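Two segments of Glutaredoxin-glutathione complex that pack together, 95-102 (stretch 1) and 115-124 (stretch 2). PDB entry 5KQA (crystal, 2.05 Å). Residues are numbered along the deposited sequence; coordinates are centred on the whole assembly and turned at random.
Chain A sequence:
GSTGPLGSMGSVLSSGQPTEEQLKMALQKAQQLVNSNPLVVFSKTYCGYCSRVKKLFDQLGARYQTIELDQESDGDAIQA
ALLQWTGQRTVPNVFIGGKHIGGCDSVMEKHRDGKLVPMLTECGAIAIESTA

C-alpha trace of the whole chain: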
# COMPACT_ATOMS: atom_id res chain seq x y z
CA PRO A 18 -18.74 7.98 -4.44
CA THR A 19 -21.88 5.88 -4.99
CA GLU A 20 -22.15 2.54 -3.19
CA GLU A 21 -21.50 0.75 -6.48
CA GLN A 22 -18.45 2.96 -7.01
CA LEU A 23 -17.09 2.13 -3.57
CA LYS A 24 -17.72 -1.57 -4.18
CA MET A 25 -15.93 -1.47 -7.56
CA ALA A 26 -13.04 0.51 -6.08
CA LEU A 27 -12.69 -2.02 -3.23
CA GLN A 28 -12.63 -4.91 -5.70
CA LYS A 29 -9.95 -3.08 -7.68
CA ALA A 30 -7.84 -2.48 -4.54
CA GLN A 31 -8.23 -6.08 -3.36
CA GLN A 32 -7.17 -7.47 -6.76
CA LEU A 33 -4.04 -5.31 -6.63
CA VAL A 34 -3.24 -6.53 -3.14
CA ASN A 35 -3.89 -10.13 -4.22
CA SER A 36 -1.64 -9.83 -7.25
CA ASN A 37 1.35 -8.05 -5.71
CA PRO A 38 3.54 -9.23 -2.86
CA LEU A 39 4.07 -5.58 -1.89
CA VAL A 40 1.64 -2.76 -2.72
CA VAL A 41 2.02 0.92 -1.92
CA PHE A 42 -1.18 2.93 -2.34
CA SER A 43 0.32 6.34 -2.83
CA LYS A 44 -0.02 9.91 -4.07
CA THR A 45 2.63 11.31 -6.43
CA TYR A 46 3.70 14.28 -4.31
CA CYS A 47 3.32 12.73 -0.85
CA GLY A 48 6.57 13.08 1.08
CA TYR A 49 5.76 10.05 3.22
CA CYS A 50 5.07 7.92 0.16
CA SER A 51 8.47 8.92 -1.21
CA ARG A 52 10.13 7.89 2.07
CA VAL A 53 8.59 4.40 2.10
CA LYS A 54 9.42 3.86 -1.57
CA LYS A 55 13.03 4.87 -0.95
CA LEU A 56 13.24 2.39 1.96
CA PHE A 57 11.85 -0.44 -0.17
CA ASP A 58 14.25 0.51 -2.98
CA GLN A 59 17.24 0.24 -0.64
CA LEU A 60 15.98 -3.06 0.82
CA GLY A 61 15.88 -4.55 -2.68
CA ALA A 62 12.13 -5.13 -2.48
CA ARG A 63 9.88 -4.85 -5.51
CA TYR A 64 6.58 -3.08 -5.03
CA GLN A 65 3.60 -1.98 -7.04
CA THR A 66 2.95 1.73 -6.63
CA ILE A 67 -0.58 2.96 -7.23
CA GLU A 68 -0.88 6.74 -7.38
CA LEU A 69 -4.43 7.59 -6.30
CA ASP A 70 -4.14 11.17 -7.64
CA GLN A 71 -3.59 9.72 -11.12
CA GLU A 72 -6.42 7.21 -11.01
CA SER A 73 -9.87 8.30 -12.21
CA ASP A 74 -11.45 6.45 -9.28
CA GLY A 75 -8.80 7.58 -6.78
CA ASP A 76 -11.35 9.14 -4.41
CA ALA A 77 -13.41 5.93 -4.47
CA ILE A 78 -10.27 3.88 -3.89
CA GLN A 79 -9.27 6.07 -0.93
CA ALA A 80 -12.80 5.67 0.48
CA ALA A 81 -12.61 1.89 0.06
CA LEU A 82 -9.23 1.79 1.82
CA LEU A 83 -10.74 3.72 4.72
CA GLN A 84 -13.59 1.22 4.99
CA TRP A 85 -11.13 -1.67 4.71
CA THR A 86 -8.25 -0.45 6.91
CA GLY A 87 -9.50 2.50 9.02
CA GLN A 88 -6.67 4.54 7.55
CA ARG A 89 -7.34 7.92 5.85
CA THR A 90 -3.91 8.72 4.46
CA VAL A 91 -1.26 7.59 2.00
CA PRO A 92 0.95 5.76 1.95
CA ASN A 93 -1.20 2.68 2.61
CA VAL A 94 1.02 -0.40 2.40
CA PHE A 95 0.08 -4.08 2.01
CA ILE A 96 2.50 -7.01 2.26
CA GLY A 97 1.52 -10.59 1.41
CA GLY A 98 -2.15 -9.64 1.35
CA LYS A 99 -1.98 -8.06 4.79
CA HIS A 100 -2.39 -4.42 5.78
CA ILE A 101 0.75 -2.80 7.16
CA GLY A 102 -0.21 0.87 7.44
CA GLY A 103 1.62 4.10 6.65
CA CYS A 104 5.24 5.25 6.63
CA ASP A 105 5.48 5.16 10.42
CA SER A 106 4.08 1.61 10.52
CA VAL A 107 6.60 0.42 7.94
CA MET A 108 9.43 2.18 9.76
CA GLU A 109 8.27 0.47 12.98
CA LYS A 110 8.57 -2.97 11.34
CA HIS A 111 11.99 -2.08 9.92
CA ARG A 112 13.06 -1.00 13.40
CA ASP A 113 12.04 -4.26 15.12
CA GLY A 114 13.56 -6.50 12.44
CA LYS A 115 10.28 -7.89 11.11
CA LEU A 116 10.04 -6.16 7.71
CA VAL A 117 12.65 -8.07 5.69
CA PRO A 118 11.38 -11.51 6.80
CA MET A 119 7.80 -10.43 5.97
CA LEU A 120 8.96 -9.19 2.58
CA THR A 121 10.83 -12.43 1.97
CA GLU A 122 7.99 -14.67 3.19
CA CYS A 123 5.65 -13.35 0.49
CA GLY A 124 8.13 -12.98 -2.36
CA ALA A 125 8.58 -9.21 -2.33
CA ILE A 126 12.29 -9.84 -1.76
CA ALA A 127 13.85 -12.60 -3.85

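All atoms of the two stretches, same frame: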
# COMPACT_ATOMS: atom_id res chain seq x y z
N PHE A 95 0.45 -2.69 1.78
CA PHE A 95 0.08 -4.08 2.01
C PHE A 95 1.25 -4.98 1.68
O PHE A 95 1.97 -4.74 0.71
CB PHE A 95 -1.13 -4.49 1.16
CG PHE A 95 -2.42 -3.85 1.58
CD1 PHE A 95 -2.65 -2.51 1.33
CD2 PHE A 95 -3.40 -4.60 2.19
CE1 PHE A 95 -3.85 -1.93 1.69
CE2 PHE A 95 -4.60 -4.03 2.56
CZ PHE A 95 -4.82 -2.68 2.31
N ILE A 96 1.45 -6.01 2.49
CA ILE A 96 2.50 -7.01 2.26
C ILE A 96 1.91 -8.41 2.41
O ILE A 96 1.33 -8.73 3.45
CB ILE A 96 3.69 -6.83 3.24
CG1 ILE A 96 4.38 -5.49 2.98
CG2 ILE A 96 4.70 -7.98 3.09
CD1 ILE A 96 5.55 -5.21 3.89
N GLY A 97 2.04 -9.23 1.38
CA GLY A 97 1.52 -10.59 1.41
C GLY A 97 0.02 -10.66 1.67
O GLY A 97 -0.47 -11.60 2.27
N GLY A 98 -0.71 -9.65 1.19
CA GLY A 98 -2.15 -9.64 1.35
C GLY A 98 -2.59 -8.99 2.65
O GLY A 98 -3.78 -8.82 2.90
N LYS A 99 -1.64 -8.59 3.48
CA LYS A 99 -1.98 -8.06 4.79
C LYS A 99 -1.68 -6.58 4.89
O LYS A 99 -0.68 -6.09 4.35
CB LYS A 99 -1.25 -8.85 5.87
CG LYS A 99 -1.62 -10.32 5.90
CD LYS A 99 -1.95 -10.79 7.29
CE LYS A 99 -2.16 -12.29 7.34
NZ LYS A 99 -3.39 -12.70 6.63
N HIS A 100 -2.54 -5.86 5.60
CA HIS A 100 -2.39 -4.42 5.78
C HIS A 100 -1.28 -4.07 6.75
O HIS A 100 -1.28 -4.53 7.89
CB HIS A 100 -3.70 -3.79 6.27
CG HIS A 100 -3.59 -2.32 6.55
ND1 HIS A 100 -3.75 -1.77 7.80
CD2 HIS A 100 -3.31 -1.28 5.72
CE1 HIS A 100 -3.58 -0.47 7.74
NE2 HIS A 100 -3.31 -0.14 6.49
N ILE A 101 -0.35 -3.23 6.31
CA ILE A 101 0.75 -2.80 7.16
C ILE A 101 0.44 -1.43 7.77
O ILE A 101 0.58 -1.25 8.96
CB ILE A 101 2.08 -2.71 6.36
CG1 ILE A 101 2.41 -4.07 5.74
CG2 ILE A 101 3.21 -2.25 7.27
CD1 ILE A 101 2.74 -5.13 6.77
N GLY A 102 0.03 -0.47 6.95
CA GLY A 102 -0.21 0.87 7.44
C GLY A 102 0.56 1.92 6.65
O GLY A 102 0.83 1.73 5.48
N LYS A 115 11.32 -7.02 11.66
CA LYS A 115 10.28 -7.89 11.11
C LYS A 115 10.03 -7.70 9.61
O LYS A 115 9.50 -8.59 8.95
CB LYS A 115 8.97 -7.66 11.87
CG LYS A 115 9.05 -8.00 13.35
CD LYS A 115 9.34 -9.48 13.58
CE LYS A 115 9.67 -9.76 15.04
NZ LYS A 115 10.90 -9.04 15.44
N LEU A 116 10.40 -6.54 9.08
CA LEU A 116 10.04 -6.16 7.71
C LEU A 116 10.66 -7.05 6.63
O LEU A 116 9.97 -7.52 5.73
CB LEU A 116 10.43 -4.70 7.45
CG LEU A 116 9.96 -4.08 6.13
CD1 LEU A 116 8.46 -4.21 6.01
CD2 LEU A 116 10.38 -2.60 6.04
N VAL A 117 11.97 -7.27 6.71
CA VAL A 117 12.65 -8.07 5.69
C VAL A 117 12.13 -9.52 5.64
O VAL A 117 11.90 -10.05 4.56
CB VAL A 117 14.18 -8.07 5.89
CG1 VAL A 117 14.86 -9.10 4.99
CG2 VAL A 117 14.72 -6.67 5.60
N PRO A 118 11.96 -10.16 6.81
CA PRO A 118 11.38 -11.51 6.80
C PRO A 118 9.96 -11.54 6.23
O PRO A 118 9.62 -12.50 5.54
CB PRO A 118 11.38 -11.91 8.29
CG PRO A 118 12.48 -11.08 8.90
CD PRO A 118 12.42 -9.77 8.16
N MET A 119 9.15 -10.52 6.53
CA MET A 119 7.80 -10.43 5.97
C MET A 119 7.85 -10.29 4.46
O MET A 119 7.07 -10.91 3.74
CB MET A 119 7.03 -9.23 6.55
CG MET A 119 6.66 -9.32 8.02
SD MET A 119 6.01 -7.73 8.59
CE MET A 119 4.91 -7.34 7.24
N LEU A 120 8.78 -9.45 4.00
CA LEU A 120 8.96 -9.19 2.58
C LEU A 120 9.46 -10.43 1.85
O LEU A 120 9.09 -10.70 0.72
CB LEU A 120 9.94 -8.02 2.37
CG LEU A 120 9.39 -6.62 2.69
CD1 LEU A 120 10.51 -5.59 2.69
CD2 LEU A 120 8.32 -6.21 1.68
N THR A 121 10.29 -11.21 2.54
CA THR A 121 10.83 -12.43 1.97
C THR A 121 9.77 -13.53 1.95
O THR A 121 9.67 -14.28 0.98
CB THR A 121 12.06 -12.91 2.77
OG1 THR A 121 13.07 -11.90 2.73
CG2 THR A 121 12.61 -14.20 2.18
N GLU A 122 8.98 -13.60 3.02
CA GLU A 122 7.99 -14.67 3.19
C GLU A 122 6.96 -14.66 2.06
O GLU A 122 6.43 -15.71 1.68
CB GLU A 122 7.30 -14.52 4.56
CG GLU A 122 6.43 -15.71 5.01
CD GLU A 122 4.93 -15.45 4.88
OE1 GLU A 122 4.53 -14.47 4.23
OE2 GLU A 122 4.13 -16.25 5.44
N CYS A 123 6.70 -13.48 1.51
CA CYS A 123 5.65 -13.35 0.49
C CYS A 123 6.19 -13.13 -0.91
O CYS A 123 5.41 -12.94 -1.86
CB CYS A 123 4.73 -12.19 0.85
SG CYS A 123 5.51 -10.60 0.63
N GLY A 124 7.52 -13.13 -1.05
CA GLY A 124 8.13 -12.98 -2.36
C GLY A 124 8.53 -11.57 -2.78
O GLY A 124 9.11 -11.39 -3.84

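This is a small, mainly apolar contact in which one face of a short helix packs against a β-hairpin, with I96 at its centre and no hydrogen bond crossing between the stretches. About 265 Å² is buried, both sides summed.

The hairpin is closed by a type I' turn from I96 to K99. I96 N donates to K99 O at 2.8 Å, and K99 N donates to I96 O at 3.0 Å. G97 and G98 fill the turn's two middle positions, where both have positive phi.

I96 is buried and points toward the helix. Its chi angles are m and t, and CD1 faces the ends of two leucines. I96 CD1 lies 3.7 Å from L116 CD1 and 3.7 Å from L120 CD2. L116 and L120 are one helical turn apart, and L120 N bonds to L116 O at 2.9 Å. Both leave CA sideways, but their branched ends come nearer to the isoleucine. The other branch of I96 also makes contact: CG2 is 3.7 Å from C123 SG and 3.8 Å from M119 O.

M119 points toward the hairpin. Its long, flexible side chain brings the terminal methyl to both isoleucines. M119 CE is 4.0 Å from I96 CD1 and only 3.1 Å from I101 CD1, a very tight approach for two methyl carbons.

C123 follows the helix and lies over the turn. G97 CA is 3.6 Å from C123 CB. A CB on G97 would sit 3.1 Å from C123 CB, so the glycine suits both this close packing and its positive phi. The small C123 side chain, with chi1 p, fits beside I96. G124 is the first residue after the helix to leave helical phi/psi, in a Schellman motif, with positive phi and its N hydrogen-bonded to T121 O at 3.2 Å.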